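PDB 3FBU: acetyltransferase, GNAT family from Bacillus anthracis str. Sterne, which binds coenzyme A and probably transfers the acetyl group of acetyl-coenzyme A to an acceptor that is not established. Local coordinates for residues A[59-64]-A[71-76]; A[121-126]-A[157-162]; A[28-33]-A[87-92]. One frame throughout, in Å; residues are numbered along the deposited sequence.

Interaction 1. Residues A[59-64]-A[71-76]; sequences FPVILI and GHIVFH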
loop_
_atom_site.group_PDB
_atom_site.type_symbol
_atom_site.label_atom_id
_atom_site.label_comp_id
_atom_site.label_asym_id
_atom_site.label_seq_id
_atom_site.Cartn_x
_atom_site.Cartn_y
_atom_site.Cartn_z
ATOM N N PHE A 59 -15.566 -18.492 -1.787
ATOM C CA PHE A 59 -15.348 -19.348 -0.624
ATOM C C PHE A 59 -14.708 -18.571 0.509
ATOM O O PHE A 59 -13.638 -18.015 0.340
ATOM C CB PHE A 59 -14.466 -20.544 -1.012
ATOM C CG PHE A 59 -14.966 -21.293 -2.225
ATOM C CD1 PHE A 59 -15.849 -22.357 -2.082
ATOM C CD2 PHE A 59 -14.579 -20.917 -3.499
ATOM C CE1 PHE A 59 -16.311 -23.039 -3.183
ATOM C CE2 PHE A 59 -15.050 -21.586 -4.613
ATOM C CZ PHE A 59 -15.912 -22.652 -4.457
ATOM N N PRO A 60 -15.372 -18.524 1.687
ATOM C CA PRO A 60 -14.825 -17.766 2.797
ATOM C C PRO A 60 -13.530 -18.354 3.322
ATOM O O PRO A 60 -13.344 -19.571 3.274
ATOM C CB PRO A 60 -15.939 -17.853 3.870
ATOM C CG PRO A 60 -16.703 -19.064 3.507
ATOM C CD PRO A 60 -16.672 -19.129 2.033
ATOM N N VAL A 61 -12.690 -17.466 3.843
ATOM C CA VAL A 61 -11.405 -17.771 4.407
ATOM C C VAL A 61 -11.562 -17.491 5.916
ATOM O O VAL A 61 -11.893 -16.376 6.332
ATOM C CB VAL A 61 -10.294 -16.895 3.782
ATOM C CG1 VAL A 61 -8.950 -17.175 4.454
ATOM C CG2 VAL A 61 -10.184 -17.130 2.255
ATOM N N ILE A 62 -11.336 -18.530 6.710
ATOM C CA ILE A 62 -11.588 -18.498 8.145
ATOM C C ILE A 62 -10.261 -18.685 8.881
ATOM O O ILE A 62 -9.545 -19.638 8.615
ATOM C CB ILE A 62 -12.540 -19.633 8.570
ATOM C CG1 ILE A 62 -13.826 -19.624 7.754
ATOM C CG2 ILE A 62 -12.872 -19.530 10.049
ATOM C CD1 ILE A 62 -14.662 -18.410 7.981
ATOM N N LEU A 63 -9.944 -17.752 9.779
ATOM C CA LEU A 63 -8.772 -17.862 10.662
ATOM C C LEU A 63 -8.998 -19.004 11.641
ATOM O O LEU A 63 -9.984 -19.001 12.374
ATOM C CB LEU A 63 -8.542 -16.548 11.419
ATOM C CG LEU A 63 -7.380 -15.720 10.893
ATOM C CD1 LEU A 63 -7.482 -14.221 11.232
ATOM C CD2 LEU A 63 -6.081 -16.330 11.470
ATOM N N ILE A 64 -8.100 -19.987 11.624
ATOM C CA ILE A 64 -8.181 -21.128 12.526
ATOM C C ILE A 64 -7.911 -20.687 13.978
ATOM O O ILE A 64 -6.964 -19.954 14.265
ATOM C CB ILE A 64 -7.172 -22.237 12.150
ATOM C CG1 ILE A 64 -7.499 -22.850 10.782
ATOM C CG2 ILE A 64 -7.207 -23.356 13.208
ATOM C CD1 ILE A 64 -6.349 -23.634 10.158
ATOM N N GLY A 71 -12.064 -12.919 4.864
ATOM C CA GLY A 71 -12.207 -12.608 3.444
ATOM C C GLY A 71 -12.760 -13.786 2.684
ATOM O O GLY A 71 -13.242 -14.756 3.268
ATOM N N HIS A 72 -12.753 -13.673 1.362
ATOM C CA HIS A 72 -13.109 -14.800 0.530
ATOM C C HIS A 72 -12.208 -14.930 -0.709
ATOM O O HIS A 72 -11.595 -13.960 -1.193
ATOM C CB HIS A 72 -14.613 -14.782 0.167
ATOM C CG HIS A 72 -15.025 -13.701 -0.793
ATOM N ND1 HIS A 72 -15.539 -12.489 -0.371
ATOM C CD2 HIS A 72 -15.036 -13.659 -2.155
ATOM C CE1 HIS A 72 -15.826 -11.742 -1.422
ATOM N NE2 HIS A 72 -15.526 -12.419 -2.517
ATOM N N ILE A 73 -12.098 -16.173 -1.151
ATOM C CA ILE A 73 -11.422 -16.531 -2.391
ATOM C C ILE A 73 -12.465 -16.738 -3.486
ATOM O O ILE A 73 -13.495 -17.425 -3.287
ATOM C CB ILE A 73 -10.584 -17.833 -2.205
ATOM C CG1 ILE A 73 -9.322 -17.562 -1.357
ATOM C CG2 ILE A 73 -10.248 -18.465 -3.566
ATOM C CD1 ILE A 73 -8.226 -16.716 -2.024
ATOM N N VAL A 74 -12.176 -16.136 -4.636
ATOM C CA VAL A 74 -12.929 -16.334 -5.858
ATOM C C VAL A 74 -12.246 -17.479 -6.613
ATOM O O VAL A 74 -11.044 -17.435 -6.838
ATOM C CB VAL A 74 -12.951 -15.055 -6.707
ATOM C CG1 VAL A 74 -13.864 -15.210 -7.899
ATOM C CG2 VAL A 74 -13.390 -13.826 -5.869
ATOM N N PHE A 75 -13.007 -18.514 -6.967
ATOM C CA PHE A 75 -12.428 -19.657 -7.712
ATOM C C PHE A 75 -13.507 -20.366 -8.540
ATOM O O PHE A 75 -14.408 -20.969 -7.986
ATOM C CB PHE A 75 -11.721 -20.607 -6.751
ATOM C CG PHE A 75 -10.802 -21.594 -7.417
ATOM C CD1 PHE A 75 -9.744 -21.170 -8.202
ATOM C CD2 PHE A 75 -11.000 -22.946 -7.247
ATOM C CE1 PHE A 75 -8.879 -22.073 -8.784
ATOM C CE2 PHE A 75 -10.123 -23.860 -7.838
ATOM C CZ PHE A 75 -9.079 -23.407 -8.615
ATOM N N HIS A 76 -13.412 -20.267 -9.867
ATOM C CA HIS A 76 -14.437 -20.801 -10.765
ATOM C C HIS A 76 -13.906 -21.097 -12.160
ATOM O O HIS A 76 -12.883 -20.574 -12.577
ATOM C CB HIS A 76 -15.639 -19.841 -10.879
ATOM C CG HIS A 76 -15.305 -18.463 -11.357
ATOM N ND1 HIS A 76 -15.112 -18.146 -12.685
ATOM C CD2 HIS A 76 -15.123 -17.309 -10.667
ATOM C CE1 HIS A 76 -14.853 -16.854 -12.796
ATOM N NE2 HIS A 76 -14.837 -16.328 -11.583
#

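Interaction 2. Residues A[121-126]-A[157-162]; sequences IATCQP and WDEYYY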
loop_
_atom_site.group_PDB
_atom_site.type_symbol
_atom_site.label_atom_id
_atom_site.label_comp_id
_atom_site.label_asym_id
_atom_site.label_seq_id
_atom_site.Cartn_x
_atom_site.Cartn_y
_atom_site.Cartn_z
ATOM N N ILE A 121 -5.777 -18.677 -13.932
ATOM C CA ILE A 121 -5.479 -17.317 -14.338
ATOM C C ILE A 121 -6.087 -16.349 -13.336
ATOM O O ILE A 121 -6.995 -16.706 -12.561
ATOM C CB ILE A 121 -6.009 -17.022 -15.786
ATOM C CG1 ILE A 121 -7.553 -16.942 -15.850
ATOM C CG2 ILE A 121 -5.429 -18.073 -16.800
ATOM C CD1 ILE A 121 -8.134 -15.505 -15.612
ATOM N N ALA A 122 -5.609 -15.120 -13.398
ATOM C CA ALA A 122 -6.124 -14.019 -12.595
ATOM C C ALA A 122 -5.886 -12.706 -13.354
ATOM O O ALA A 122 -4.956 -12.593 -14.177
ATOM C CB ALA A 122 -5.488 -13.965 -11.194
ATOM N N THR A 123 -6.724 -11.714 -13.072
ATOM C CA THR A 123 -6.565 -10.408 -13.682
ATOM C C THR A 123 -6.670 -9.325 -12.627
ATOM O O THR A 123 -7.279 -9.538 -11.554
ATOM C CB THR A 123 -7.641 -10.103 -14.749
ATOM O OG1 THR A 123 -8.932 -10.116 -14.152
ATOM C CG2 THR A 123 -7.593 -11.126 -15.857
ATOM N N CYS A 124 -6.061 -8.195 -12.920
ATOM C CA CYS A 124 -6.285 -7.008 -12.102
ATOM C C CYS A 124 -5.828 -5.742 -12.803
ATOM O O CYS A 124 -5.133 -5.781 -13.808
ATOM C CB CYS A 124 -5.597 -7.124 -10.755
ATOM S SG CYS A 124 -3.847 -6.967 -10.857
ATOM N N GLN A 125 -6.242 -4.607 -12.256
ATOM C CA GLN A 125 -5.760 -3.314 -12.732
ATOM C C GLN A 125 -4.315 -3.101 -12.288
ATOM O O GLN A 125 -3.961 -3.461 -11.162
ATOM C CB GLN A 125 -6.641 -2.189 -12.188
ATOM C CG GLN A 125 -7.871 -1.926 -13.031
ATOM C CD GLN A 125 -8.782 -3.120 -13.103
ATOM O OE1 GLN A 125 -9.403 -3.492 -12.108
ATOM N NE2 GLN A 125 -8.874 -3.743 -14.292
ATOM N N PRO A 126 -3.483 -2.505 -13.147
ATOM C CA PRO A 126 -2.070 -2.238 -12.792
ATOM C C PRO A 126 -1.904 -1.358 -11.558
ATOM O O PRO A 126 -0.907 -1.478 -10.868
ATOM C CB PRO A 126 -1.518 -1.550 -14.046
ATOM C CG PRO A 126 -2.386 -2.101 -15.162
ATOM C CD PRO A 126 -3.761 -2.096 -14.543
ATOM N N TRP A 157 -10.582 0.781 -18.237
ATOM C CA TRP A 157 -9.425 0.434 -17.428
ATOM C C TRP A 157 -8.518 -0.557 -18.146
ATOM O O TRP A 157 -8.982 -1.288 -19.029
ATOM C CB TRP A 157 -9.874 -0.196 -16.126
ATOM C CG TRP A 157 -10.423 0.769 -15.123
ATOM C CD1 TRP A 157 -10.435 2.144 -15.201
ATOM C CD2 TRP A 157 -10.995 0.433 -13.859
ATOM N NE1 TRP A 157 -11.013 2.672 -14.066
ATOM C CE2 TRP A 157 -11.364 1.644 -13.228
ATOM C CE3 TRP A 157 -11.268 -0.774 -13.214
ATOM C CZ2 TRP A 157 -11.975 1.678 -11.969
ATOM C CZ3 TRP A 157 -11.873 -0.743 -11.962
ATOM C CH2 TRP A 157 -12.220 0.478 -11.354
ATOM N N ASP A 158 -7.250 -0.546 -17.741
ATOM C CA ASP A 158 -6.230 -1.486 -18.201
ATOM C C ASP A 158 -6.379 -2.761 -17.368
ATOM O O ASP A 158 -7.022 -2.763 -16.341
ATOM C CB ASP A 158 -4.796 -0.938 -18.000
ATOM C CG ASP A 158 -4.451 0.283 -18.864
ATOM O OD1 ASP A 158 -5.203 0.653 -19.802
ATOM O OD2 ASP A 158 -3.385 0.886 -18.587
ATOM N N GLU A 159 -5.771 -3.857 -17.814
ATOM C CA GLU A 159 -5.801 -5.087 -17.053
ATOM C C GLU A 159 -4.468 -5.788 -17.206
ATOM O O GLU A 159 -3.988 -5.927 -18.330
ATOM C CB GLU A 159 -6.928 -5.959 -17.599
ATOM C CG GLU A 159 -7.188 -7.228 -16.933
ATOM C CD GLU A 159 -8.377 -7.954 -17.571
ATOM O OE1 GLU A 159 -8.940 -7.430 -18.563
ATOM O OE2 GLU A 159 -8.771 -9.008 -17.057
ATOM N N TYR A 160 -3.894 -6.250 -16.097
ATOM C CA TYR A 160 -2.828 -7.262 -16.149
ATOM C C TYR A 160 -3.451 -8.632 -16.103
ATOM O O TYR A 160 -4.421 -8.846 -15.382
ATOM C CB TYR A 160 -1.919 -7.169 -14.934
ATOM C CG TYR A 160 -0.916 -6.037 -14.886
ATOM C CD1 TYR A 160 -0.343 -5.508 -16.024
ATOM C CD2 TYR A 160 -0.483 -5.559 -13.653
ATOM C CE1 TYR A 160 0.603 -4.487 -15.945
ATOM C CE2 TYR A 160 0.467 -4.578 -13.564
ATOM C CZ TYR A 160 0.998 -4.033 -14.704
ATOM O OH TYR A 160 1.948 -3.044 -14.586
ATOM N N TYR A 161 -2.857 -9.569 -16.835
ATOM C CA TYR A 161 -3.298 -10.937 -16.867
ATOM C C TYR A 161 -2.138 -11.841 -16.430
ATOM O O TYR A 161 -1.055 -11.814 -17.027
ATOM C CB TYR A 161 -3.677 -11.247 -18.296
ATOM C CG TYR A 161 -4.386 -12.518 -18.555
ATOM C CD1 TYR A 161 -5.735 -12.534 -18.898
ATOM C CD2 TYR A 161 -3.689 -13.747 -18.527
ATOM C CE1 TYR A 161 -6.361 -13.731 -19.208
ATOM C CE2 TYR A 161 -4.311 -14.921 -18.820
ATOM C CZ TYR A 161 -5.649 -14.906 -19.167
ATOM O OH TYR A 161 -6.230 -16.126 -19.459
ATOM N N TYR A 162 -2.391 -12.602 -15.389
ATOM C CA TYR A 162 -1.437 -13.551 -14.826
ATOM C C TYR A 162 -1.919 -14.978 -14.991
ATOM O O TYR A 162 -3.131 -15.237 -15.039
ATOM C CB TYR A 162 -1.252 -13.264 -13.330
ATOM C CG TYR A 162 -0.337 -12.122 -13.014
ATOM C CD1 TYR A 162 -0.757 -10.812 -13.185
ATOM C CD2 TYR A 162 0.978 -12.338 -12.579
ATOM C CE1 TYR A 162 0.070 -9.773 -12.896
ATOM C CE2 TYR A 162 1.808 -11.278 -12.292
ATOM C CZ TYR A 162 1.344 -9.997 -12.461
ATOM O OH TYR A 162 2.119 -8.888 -12.199
HETATM O O HOH W 1 1.665 -1.600 -12.175
#

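Interaction 3. Residues A[28-33]-A[87-92]; sequences SDVMKY and GWVFNP. With COA (coenzyme A), chain C.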
loop_
_atom_site.group_PDB
_atom_site.type_symbol
_atom_site.label_atom_id
_atom_site.label_comp_id
_atom_site.label_asym_id
_atom_site.label_seq_id
_atom_site.Cartn_x
_atom_site.Cartn_y
_atom_site.Cartn_z
ATOM N N SER A 28 -15.937 1.035 0.549
ATOM C CA SER A 28 -15.751 1.523 -0.822
ATOM C C SER A 28 -14.292 1.478 -1.241
ATOM O O SER A 28 -14.005 1.347 -2.425
ATOM C CB SER A 28 -16.406 2.909 -1.037
ATOM O OG SER A 28 -15.781 3.918 -0.279
ATOM N N ASP A 29 -13.366 1.527 -0.289
ATOM C CA ASP A 29 -11.970 1.305 -0.602
ATOM C C ASP A 29 -11.742 -0.154 -0.991
ATOM O O ASP A 29 -11.040 -0.423 -1.962
ATOM C CB ASP A 29 -11.068 1.684 0.568
ATOM C CG ASP A 29 -11.002 3.198 0.782
ATOM O OD1 ASP A 29 -11.150 3.953 -0.224
ATOM O OD2 ASP A 29 -10.805 3.626 1.949
ATOM N N VAL A 30 -12.365 -1.087 -0.268
ATOM C CA VAL A 30 -12.243 -2.511 -0.606
ATOM C C VAL A 30 -12.765 -2.822 -2.008
ATOM O O VAL A 30 -12.140 -3.574 -2.743
ATOM C CB VAL A 30 -12.970 -3.419 0.416
ATOM C CG1 VAL A 30 -12.997 -4.892 -0.079
ATOM C CG2 VAL A 30 -12.311 -3.290 1.780
ATOM N N MET A 31 -13.903 -2.240 -2.374
ATOM C CA MET A 31 -14.610 -2.597 -3.604
ATOM C C MET A 31 -14.311 -1.654 -4.791
ATOM O O MET A 31 -14.946 -1.755 -5.827
ATOM C CB MET A 31 -16.120 -2.690 -3.321
ATOM C CG MET A 31 -16.465 -3.642 -2.165
ATOM S SD MET A 31 -16.158 -5.409 -2.526
ATOM C CE MET A 31 -17.691 -5.889 -3.286
ATOM N N LYS A 32 -13.306 -0.799 -4.640
ATOM C CA LYS A 32 -12.834 0.123 -5.698
ATOM C C LYS A 32 -12.639 -0.557 -7.061
ATOM O O LYS A 32 -13.088 -0.033 -8.085
ATOM C CB LYS A 32 -11.523 0.774 -5.226
ATOM C CG LYS A 32 -10.610 1.351 -6.311
ATOM C CD LYS A 32 -10.841 2.816 -6.539
ATOM C CE LYS A 32 -9.810 3.392 -7.518
ATOM N NZ LYS A 32 -10.234 4.746 -7.962
ATOM N N TYR A 33 -11.988 -1.716 -7.082
ATOM C CA TYR A 33 -11.715 -2.416 -8.340
ATOM C C TYR A 33 -12.662 -3.526 -8.642
ATOM O O TYR A 33 -12.476 -4.249 -9.563
ATOM C CB TYR A 33 -10.294 -2.945 -8.381
ATOM C CG TYR A 33 -9.266 -1.901 -8.288
ATOM C CD1 TYR A 33 -8.993 -1.080 -9.357
ATOM C CD2 TYR A 33 -8.563 -1.709 -7.132
ATOM C CE1 TYR A 33 -8.047 -0.117 -9.268
ATOM C CE2 TYR A 33 -7.625 -0.760 -7.049
ATOM C CZ TYR A 33 -7.385 0.039 -8.109
ATOM O OH TYR A 33 -6.457 0.983 -8.006
ATOM N N GLY A 87 -9.282 -15.195 -7.581
ATOM C CA GLY A 87 -9.304 -13.851 -7.075
ATOM C C GLY A 87 -9.520 -13.882 -5.580
ATOM O O GLY A 87 -9.600 -14.962 -4.976
ATOM N N TRP A 88 -9.682 -12.699 -4.993
ATOM C CA TRP A 88 -9.638 -12.570 -3.536
ATOM C C TRP A 88 -10.184 -11.219 -3.136
ATOM O O TRP A 88 -9.898 -10.240 -3.793
ATOM C CB TRP A 88 -8.181 -12.695 -3.052
ATOM C CG TRP A 88 -7.176 -12.207 -4.047
ATOM C CD1 TRP A 88 -6.866 -10.916 -4.360
ATOM C CD2 TRP A 88 -6.372 -13.024 -4.889
ATOM N NE1 TRP A 88 -5.898 -10.880 -5.352
ATOM C CE2 TRP A 88 -5.576 -12.162 -5.691
ATOM C CE3 TRP A 88 -6.247 -14.402 -5.054
ATOM C CZ2 TRP A 88 -4.699 -12.643 -6.645
ATOM C CZ3 TRP A 88 -5.373 -14.871 -5.991
ATOM C CH2 TRP A 88 -4.599 -14.005 -6.764
ATOM N N VAL A 89 -10.952 -11.175 -2.044
ATOM C CA VAL A 89 -11.423 -9.930 -1.444
ATOM C C VAL A 89 -11.373 -10.136 0.077
ATOM O O VAL A 89 -11.965 -11.094 0.592
ATOM C CB VAL A 89 -12.872 -9.584 -1.853
ATOM C CG1 VAL A 89 -13.285 -8.206 -1.275
ATOM C CG2 VAL A 89 -13.074 -9.671 -3.442
ATOM N N PHE A 90 -10.650 -9.248 0.761
ATOM C CA PHE A 90 -10.352 -9.418 2.180
ATOM C C PHE A 90 -10.742 -8.172 2.959
ATOM O O PHE A 90 -10.937 -7.090 2.395
ATOM C CB PHE A 90 -8.865 -9.764 2.399
ATOM C CG PHE A 90 -8.566 -11.221 2.227
ATOM C CD1 PHE A 90 -8.632 -11.805 0.975
ATOM C CD2 PHE A 90 -8.232 -12.002 3.293
ATOM C CE1 PHE A 90 -8.398 -13.128 0.819
ATOM C CE2 PHE A 90 -7.978 -13.324 3.133
ATOM C CZ PHE A 90 -8.057 -13.896 1.892
ATOM N N ASN A 91 -10.921 -8.382 4.252
ATOM C CA ASN A 91 -11.243 -7.358 5.217
ATOM C C ASN A 91 -9.973 -6.585 5.540
ATOM O O ASN A 91 -8.979 -7.195 5.968
ATOM C CB ASN A 91 -11.806 -8.027 6.484
ATOM C CG ASN A 91 -12.305 -7.036 7.521
ATOM O OD1 ASN A 91 -11.715 -5.976 7.739
ATOM N ND2 ASN A 91 -13.406 -7.391 8.186
ATOM N N PRO A 92 -10.001 -5.264 5.349
ATOM C CA PRO A 92 -8.825 -4.406 5.591
ATOM C C PRO A 92 -8.244 -4.521 7.000
ATOM O O PRO A 92 -7.060 -4.259 7.181
ATOM C CB PRO A 92 -9.335 -2.988 5.373
ATOM C CG PRO A 92 -10.678 -3.074 4.798
ATOM C CD PRO A 92 -11.171 -4.503 4.866
HETATM N N1A COA C . 2.073 -0.916 -2.479
HETATM C C2A COA C . 2.954 -1.939 -2.719
HETATM N N3A COA C . 2.773 -3.159 -2.123
HETATM C C4A COA C . 1.704 -3.338 -1.300
HETATM C C5A COA C . 0.801 -2.319 -1.047
HETATM C C6A COA C . 0.980 -1.084 -1.665
HETATM N N6A COA C . 0.118 -0.083 -1.473
HETATM N N7A COA C . -0.129 -2.794 -0.208
HETATM C C8A COA C . 0.159 -4.077 0.091
HETATM N N9A COA C . 1.304 -4.424 -0.579
HETATM C C1B COA C . 1.938 -5.743 -0.698
HETATM C C2B COA C . 2.320 -6.355 0.651
HETATM O O2B COA C . 3.567 -5.866 1.129
HETATM C C3B COA C . 2.349 -7.818 0.264
HETATM O O3B COA C . 3.583 -8.147 -0.354
HETATM P P3B COA C . 4.865 -8.723 0.450
HETATM O O7A COA C . 5.877 -9.276 -0.500
HETATM O O8A COA C . 5.423 -7.591 1.273
HETATM O O9A COA C . 4.345 -9.829 1.342
HETATM C C4B COA C . 1.213 -7.944 -0.763
HETATM O O4B COA C . 1.045 -6.664 -1.311
HETATM C C5B COA C . -0.106 -8.385 -0.143
HETATM O O5B COA C . 0.046 -9.736 0.248
HETATM P P1A COA C . -0.930 -10.387 1.336
HETATM O O1A COA C . -0.545 -9.880 2.715
HETATM O O2A COA C . -0.887 -11.859 1.214
HETATM O O3A COA C . -2.361 -9.842 0.850
HETATM P P2A COA C . -3.565 -9.330 1.794
HETATM O O4A COA C . -3.898 -10.409 2.794
HETATM O O5A COA C . -3.186 -7.966 2.381
HETATM O O6A COA C . -4.737 -9.156 0.694
HETATM C CBP COA C . -5.834 -8.231 -1.215
HETATM C CCP COA C . -4.493 -8.648 -0.609
HETATM C CDP COA C . -6.743 -9.468 -1.099
HETATM C CEP COA C . -5.496 -7.848 -2.657
HETATM C CAP COA C . -6.415 -7.024 -0.431
HETATM O OAP COA C . -5.614 -5.864 -0.597
HETATM C C9P COA C . -7.794 -6.644 -0.877
HETATM O O9P COA C . -8.877 -7.374 -0.448
HETATM N N8P COA C . -7.964 -5.657 -1.762
HETATM C C7P COA C . -9.295 -5.146 -2.085
HETATM C C6P COA C . -10.086 -6.067 -2.998
HETATM C C5P COA C . -9.387 -6.263 -4.342
HETATM O O5P COA C . -9.008 -5.305 -5.053
HETATM N N4P COA C . -9.250 -7.518 -4.719
HETATM C C3P COA C . -8.486 -7.880 -5.920
HETATM C C2P COA C . -9.255 -7.744 -7.215
HETATM S S1P COA C . -8.289 -8.404 -8.608
#

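Interaction 1. Residues A[59-64]-A[71-76]
Phe59 and Val61 on one strand and Ile73 and Phe75 on the next send their side chains to the same face of an antiparallel hairpin, where they meet in two oblique crossings. The Phe59 ring stands with CG anti to its own carbonyl carbon (chi1 -52°), which carries it along the neighbouring strand past Ile73. Its CE2 corner reaches the CB of Phe75 at 4.1 Å, and the backbone O of Phe75 lies in the plane of the ring at its edge, 3.5 Å from Phe59 CE2. Phe75 itself has CG anti to the backbone N, so its ring turns away from Phe59 after that first carbon. Val61 lays CG2 against CG1 of Ile73 at 3.7 Å. Pro60 and His72 occupy the other face; the CB of His72 sits 3.4 Å from Phe59 O, while its imidazole leads away and ND1 is hydrogen-bonded to Tyr24 OH. Phe59 and Ile73 form a hydrogen-bonded pair, the straighter bond running from Ile73 N to Phe59 O (2.8 Å, 165°), and Val61 N donates to Gly71 O at 2.8 Å. The N-to-C directions of the two short segments make 140°, a twisted antiparallel pairing. Helix 99-114 packs on Val61 through Ala103 and on Ile73 and Phe75 through Thr107; strand 58-63 is flanked by strand 8-10 and strand 68-79 by strand 83-90.

Interaction 2. Residues A[121-126]-A[157-162]
Four backbone hydrogen bonds zip strand 119-124 antiparallel to strand 155-165, two each for the pairs Ala122-Tyr162 and Cys124-Tyr160. The straightest runs from Tyr162 N to Ala122 O (2.8 Å, 174°), the shortest from Tyr160 N to Cys124 O (2.6 Å), both nearly along the C=O axis. Beyond the last pair a side chain continues the ladder: Gln125, bent at chi2 (62°), folds back so that NE2 donates to Asp158 O at 2.9 Å, with the acceptor in the amide plane. The same amide leans on the Trp157 indole, its plane 39° from the ring, with CD 3.4 Å from Trp157 CE3. Pro126 lies over one face of the Tyr160 ring in a CH-pi contact, CG 3.8 Å from the ring centroid, and a water joins the ends, donating to Pro126 O and hydrogen-bonded to Tyr160 OH. Asp158 OD1 is satisfied by Lys148 N, and Tyr162 OH by Arg142 and Glu136. Thr123 and Cys124 belong to the coenzyme A pocket. Helix 129-137 packs on the face bearing Ala122, Cys124 and Tyr162 through Met135 and Tyr132, while strands 83-90 and 141-152 flank the pair.

Interaction 3. Residues A[28-33]-A[87-92]
The coenzyme A pocket of the GNAT fold is bordered here by strand 83-90 and by the loop that follows helix 18-25, which makes a type I turn from Asp29 to Lys32. Val30 carries the protein contact with its two methyls. CG1, anti to the backbone N (chi1 172°), meets CG1 of Val89 at 3.5 Å in an oblique crossing; CG2 presses on CG of Pro92 at 3.4 Å, tighter than usual for two carbons, with the valine about at right angles to the proline. Met31 SD adds a looser touch on the same Val89 methyl. Polar links run to the cofactor instead: Phe90 N donates to O9P of coenzyme A (2.8 Å, 152°), and N4P of coenzyme A donates to Trp88 O at 2.9 Å. The pantetheine arm is thus gripped much like an added strand, as in other GNAT enzymes, and Val30 O lies 3.2 Å from its C6P. CDP of coenzyme A rests near Trp88 CD1 and Phe90 CD1. On the side of Trp88 and Phe90, helix 99-114 packs on both and helix 129-137 on Trp88; Tyr24 of helix 18-25 touches Val89, and strand 68-79 runs alongside.

All three contacts reach one mixed sheet. Interaction 1 is buried, joining consecutive strands of a hairpin; interaction 2 is partly buried and pairs strands distant in sequence. Interaction 3, buried but smaller, ties a loop to a strand by apolar touches, while Trp88 O and Phe90 N of that strand bond the cofactor. Interactions 1 and 3 adjoin through a probable hydrogen bond from His72 N to Val89 O (2.8 Å), holding 71-76 between 59-64 and 87-92. Interaction 2 meets interaction 3 where Trp157 packs on Lys32 O and Tyr33, and Gln125 on Tyr33, but stays about 7 Å from interaction 1 (nearest atoms). Aromatic and amide groups mark interaction 2, aliphatic and phenyl groups interaction 1.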